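Aldehyde Dehydrogenase (PDB 4O6R) probably oxidises aldehydes to carboxylic acids with NAD(P)+ as cofactor, and binds AMP. Local coordinates at residues 346-360 against 372-386. Sequence-based numbering, arbitrary orientation. Where two conformers were deposited one is given.
Sequences VAREQGGRVLTGGSA and VRPTIVEAKHATDRV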
# COMPACT_ATOMS: atom_id res chain seq x y z
N VAL A 346 45.19 16.57 14.31
CA VAL A 346 44.12 17.16 15.11
C VAL A 346 43.81 16.27 16.32
O VAL A 346 43.68 16.75 17.43
CB VAL A 346 42.84 17.45 14.28
CG1 VAL A 346 41.70 17.91 15.17
CG2 VAL A 346 43.10 18.52 13.24
N ALA A 347 43.68 14.97 16.08
CA ALA A 347 43.34 14.05 17.14
C ALA A 347 44.36 14.12 18.27
O ALA A 347 43.99 14.25 19.44
CB ALA A 347 43.24 12.64 16.60
N ARG A 348 45.64 14.04 17.91
CA ARG A 348 46.71 14.10 18.91
C ARG A 348 46.71 15.47 19.65
O ARG A 348 46.83 15.53 20.88
CB ARG A 348 48.09 13.85 18.27
CG ARG A 348 48.33 12.45 17.71
CD ARG A 348 49.80 12.35 17.22
NE ARG A 348 50.05 11.19 16.33
CZ ARG A 348 50.30 9.96 16.77
NH1 ARG A 348 50.37 9.73 18.07
NH2 ARG A 348 50.50 8.95 15.93
N GLU A 349 46.57 16.56 18.88
CA GLU A 349 46.48 17.93 19.43
C GLU A 349 45.43 18.00 20.54
O GLU A 349 45.61 18.65 21.56
CB GLU A 349 46.12 18.95 18.33
CG GLU A 349 47.17 19.24 17.27
CD GLU A 349 46.58 19.83 15.97
OE1 GLU A 349 47.22 19.67 14.91
OE2 GLU A 349 45.48 20.43 15.99
N GLN A 350 44.31 17.33 20.34
CA GLN A 350 43.21 17.38 21.31
C GLN A 350 43.27 16.27 22.37
O GLN A 350 42.31 16.06 23.10
CB GLN A 350 41.87 17.34 20.58
CG GLN A 350 41.69 18.51 19.64
CD GLN A 350 40.22 18.85 19.40
OE1 GLN A 350 39.43 18.00 18.98
NE2 GLN A 350 39.86 20.10 19.66
N GLY A 351 44.42 15.60 22.48
CA GLY A 351 44.66 14.65 23.55
C GLY A 351 44.07 13.27 23.30
O GLY A 351 43.90 12.50 24.23
N GLY A 352 43.76 12.97 22.04
CA GLY A 352 43.30 11.64 21.66
C GLY A 352 44.48 10.69 21.69
O GLY A 352 45.65 11.12 21.55
N ARG A 353 44.18 9.41 21.90
CA ARG A 353 45.19 8.38 21.91
C ARG A 353 45.11 7.57 20.65
O ARG A 353 44.11 6.84 20.42
CB ARG A 353 45.04 7.45 23.11
CG ARG A 353 45.21 8.16 24.42
CD ARG A 353 44.92 7.21 25.55
NE ARG A 353 45.86 6.10 25.47
CZ ARG A 353 45.55 4.85 25.76
NH1 ARG A 353 44.33 4.54 26.17
NH2 ARG A 353 46.47 3.92 25.66
N VAL A 354 46.14 7.70 19.82
CA VAL A 354 46.23 6.87 18.61
C VAL A 354 46.69 5.46 19.01
O VAL A 354 47.84 5.26 19.39
CB VAL A 354 47.18 7.45 17.56
CG1 VAL A 354 47.14 6.60 16.29
CG2 VAL A 354 46.79 8.87 17.20
N LEU A 355 45.78 4.50 18.94
CA LEU A 355 46.06 3.14 19.41
C LEU A 355 46.74 2.29 18.33
O LEU A 355 47.49 1.39 18.66
CB LEU A 355 44.78 2.47 19.90
CG LEU A 355 44.06 3.21 21.03
CD1 LEU A 355 42.81 2.46 21.47
CD2 LEU A 355 45.02 3.37 22.22
N THR A 356 46.47 2.59 17.06
CA THR A 356 47.23 2.01 15.93
C THR A 356 47.05 2.92 14.72
O THR A 356 46.11 3.73 14.66
CB THR A 356 46.78 0.57 15.58
OG1 THR A 356 47.68 0.01 14.59
CG2 THR A 356 45.36 0.55 15.00
N GLY A 357 48.00 2.81 13.79
CA GLY A 357 47.91 3.52 12.54
C GLY A 357 48.19 5.00 12.65
O GLY A 357 49.01 5.41 13.46
N GLY A 358 47.54 5.78 11.80
CA GLY A 358 47.75 7.23 11.80
C GLY A 358 48.75 7.74 10.78
O GLY A 358 48.99 8.95 10.67
N SER A 359 49.36 6.84 10.01
CA SER A 359 50.32 7.29 9.01
C SER A 359 50.40 6.31 7.85
O SER A 359 49.78 5.24 7.88
CB SER A 359 51.68 7.54 9.64
OG SER A 359 52.18 6.35 10.16
N ALA A 360 51.10 6.71 6.80
CA ALA A 360 51.26 5.86 5.63
C ALA A 360 52.00 4.58 5.99
O ALA A 360 52.82 4.57 6.90
CB ALA A 360 52.01 6.63 4.54
N VAL A 372 46.99 5.08 3.72
CA VAL A 372 47.10 5.29 5.15
C VAL A 372 46.67 4.02 5.88
O VAL A 372 45.78 3.29 5.43
CB VAL A 372 46.32 6.54 5.59
CG1 VAL A 372 44.84 6.42 5.34
CG2 VAL A 372 46.57 6.85 7.05
N ARG A 373 47.32 3.73 7.00
CA ARG A 373 47.00 2.54 7.78
C ARG A 373 45.68 2.72 8.53
O ARG A 373 45.29 3.83 8.83
CB ARG A 373 48.11 2.24 8.78
CG ARG A 373 49.43 1.86 8.12
CD ARG A 373 50.51 1.60 9.15
NE ARG A 373 50.52 2.65 10.16
CZ ARG A 373 51.47 3.56 10.32
NH1 ARG A 373 51.30 4.47 11.28
NH2 ARG A 373 52.60 3.56 9.58
N PRO A 374 45.00 1.61 8.81
CA PRO A 374 43.80 1.67 9.65
C PRO A 374 44.14 2.36 10.96
O PRO A 374 45.14 2.01 11.59
CB PRO A 374 43.44 0.19 9.88
CG PRO A 374 44.03 -0.52 8.72
CD PRO A 374 45.28 0.24 8.33
N THR A 375 43.35 3.36 11.31
CA THR A 375 43.66 4.26 12.40
C THR A 375 42.52 4.22 13.44
O THR A 375 41.34 4.31 13.08
CB THR A 375 43.89 5.67 11.86
OG1 THR A 375 44.99 5.66 10.93
CG2 THR A 375 44.20 6.63 12.95
N ILE A 376 42.90 4.03 14.70
CA ILE A 376 41.99 3.96 15.83
C ILE A 376 42.44 4.98 16.88
O ILE A 376 43.57 4.90 17.36
CB ILE A 376 42.00 2.54 16.45
CG1 ILE A 376 41.53 1.51 15.44
CG2 ILE A 376 41.12 2.46 17.70
CD1 ILE A 376 41.75 0.09 15.91
N VAL A 377 41.55 5.90 17.24
CA VAL A 377 41.87 6.96 18.18
C VAL A 377 40.85 6.95 19.30
O VAL A 377 39.66 7.05 19.03
CB VAL A 377 41.80 8.36 17.53
CG1 VAL A 377 42.00 9.43 18.57
CG2 VAL A 377 42.82 8.48 16.43
N GLU A 378 41.32 6.86 20.54
CA GLU A 378 40.44 7.02 21.66
C GLU A 378 40.35 8.50 22.01
O GLU A 378 41.37 9.11 22.34
CB GLU A 378 40.88 6.17 22.83
CG GLU A 378 39.85 6.18 23.95
CD GLU A 378 39.73 4.86 24.72
OE1 GLU A 378 40.57 3.93 24.62
OE2 GLU A 378 38.75 4.78 25.46
N ALA A 379 39.14 9.07 21.93
CA ALA A 379 38.97 10.52 22.13
C ALA A 379 38.80 10.89 23.59
O ALA A 379 38.23 10.12 24.36
CB ALA A 379 37.79 11.05 21.36
N LYS A 380 39.27 12.07 23.95
CA LYS A 380 39.13 12.56 25.32
C LYS A 380 37.68 12.91 25.61
O LYS A 380 37.22 12.63 26.71
CB LYS A 380 40.08 13.75 25.54
CG LYS A 380 40.22 14.25 26.96
CD LYS A 380 41.13 15.47 26.98
CE LYS A 380 41.16 16.14 28.36
NZ LYS A 380 41.75 17.50 28.28
N HIS A 381 36.94 13.45 24.63
CA HIS A 381 35.52 13.82 24.77
C HIS A 381 34.71 13.59 23.47
O HIS A 381 35.27 13.71 22.35
CB HIS A 381 35.36 15.33 25.13
CG HIS A 381 36.21 15.81 26.28
ND1 HIS A 381 35.96 15.47 27.59
CD2 HIS A 381 37.26 16.67 26.31
CE1 HIS A 381 36.84 16.06 28.38
NE2 HIS A 381 37.64 16.80 27.63
N ALA A 382 33.41 13.33 23.61
CA ALA A 382 32.48 13.21 22.46
C ALA A 382 32.34 14.49 21.60
O ALA A 382 31.81 14.45 20.49
CB ALA A 382 31.11 12.81 22.93
N THR A 383 32.76 15.62 22.18
CA THR A 383 32.75 16.90 21.49
C THR A 383 34.06 17.19 20.77
O THR A 383 34.17 18.23 20.10
CB THR A 383 32.52 18.03 22.50
OG1 THR A 383 33.50 17.91 23.54
CG2 THR A 383 31.14 17.92 23.09
N ASP A 384 35.06 16.33 20.90
CA ASP A 384 36.29 16.55 20.17
C ASP A 384 36.05 16.55 18.66
O ASP A 384 35.11 15.91 18.17
CB ASP A 384 37.34 15.50 20.54
CG ASP A 384 37.84 15.65 21.98
OD1 ASP A 384 37.72 16.76 22.58
OD2 ASP A 384 38.37 14.66 22.51
N ARG A 385 36.90 17.27 17.93
CA ARG A 385 36.78 17.37 16.49
C ARG A 385 36.64 16.02 15.78
O ARG A 385 35.75 15.86 14.93
CB ARG A 385 37.92 18.18 15.88
CG ARG A 385 37.90 19.68 16.27
CD ARG A 385 38.87 20.54 15.45
NE ARG A 385 38.55 20.47 14.03
CZ ARG A 385 39.37 20.75 13.01
NH1 ARG A 385 40.63 21.13 13.22
NH2 ARG A 385 38.92 20.63 11.77
N VAL A 386 37.47 15.04 16.12
CA VAL A 386 37.43 13.77 15.39
C VAL A 386 36.24 12.91 15.78
O VAL A 386 35.99 11.89 15.14
CB VAL A 386 38.74 12.94 15.43
CG1 VAL A 386 39.89 13.70 14.78
CG2 VAL A 386 39.08 12.46 16.83
O HOH W 1 39.82 15.51 17.85
O HOH W 2 40.09 17.43 23.89
O HOH W 3 42.68 2.27 25.09
O HOH W 4 47.05 0.06 11.88
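Val377 is the bump that fills the hollow between helix 334-349 and strand 353-356. Its CG1 lies anti to the backbone N (chi1 175°) and meets Ala347 CB at 4.0 Å. Its CG2 touches Val354 CG2 on the same face of the sheet. Ala347 also receives Val386 CG1, so two valines close round one small methyl. Gly351 ends the helix in a Schellman motif. Gly352 CA then packs 4.0 Å from Val377 CG1. The chain enters strand 353-356, which pairs antiparallel with strand 375-378. Arg353 and Glu378 bond to each other through both backbone N-H and C=O groups, and Leu355 N gives a 2.7 Å bond to Ile376 O. On the other face, Thr356 CG2 rests 3.8 Å from Ile376 CD1. The Leu355 and Ile376 side chains cross at about a right angle, CD1 against CG2. Ile376 also packs on helix 302-315, through Phe309 and Val310. Beyond the strands, Ser359 O accepts a 3.0 Å bond from Arg373 N. At the helix end, Gln350 reaches out to Arg385, and its OE1 takes Arg385 N at 2.8 Å, in the carbonyl plane. A water joins this OE1 to Val386 N. The Arg385 guanidinium forms a salt bridge with Glu389. Strand 353-356 is the outermost strand of its sheet within the chain, and strand 375-378 links it to strand 395-401. Arg353 NH1 and Glu378 OE1 are bridged by a water, weakly on the arginine side, and Glu378 makes its salt bridge with Arg400. Backbone bonds thus fix the register of the two strands, apolar groups pack against the helix, and charged ends and waters lie at the margins.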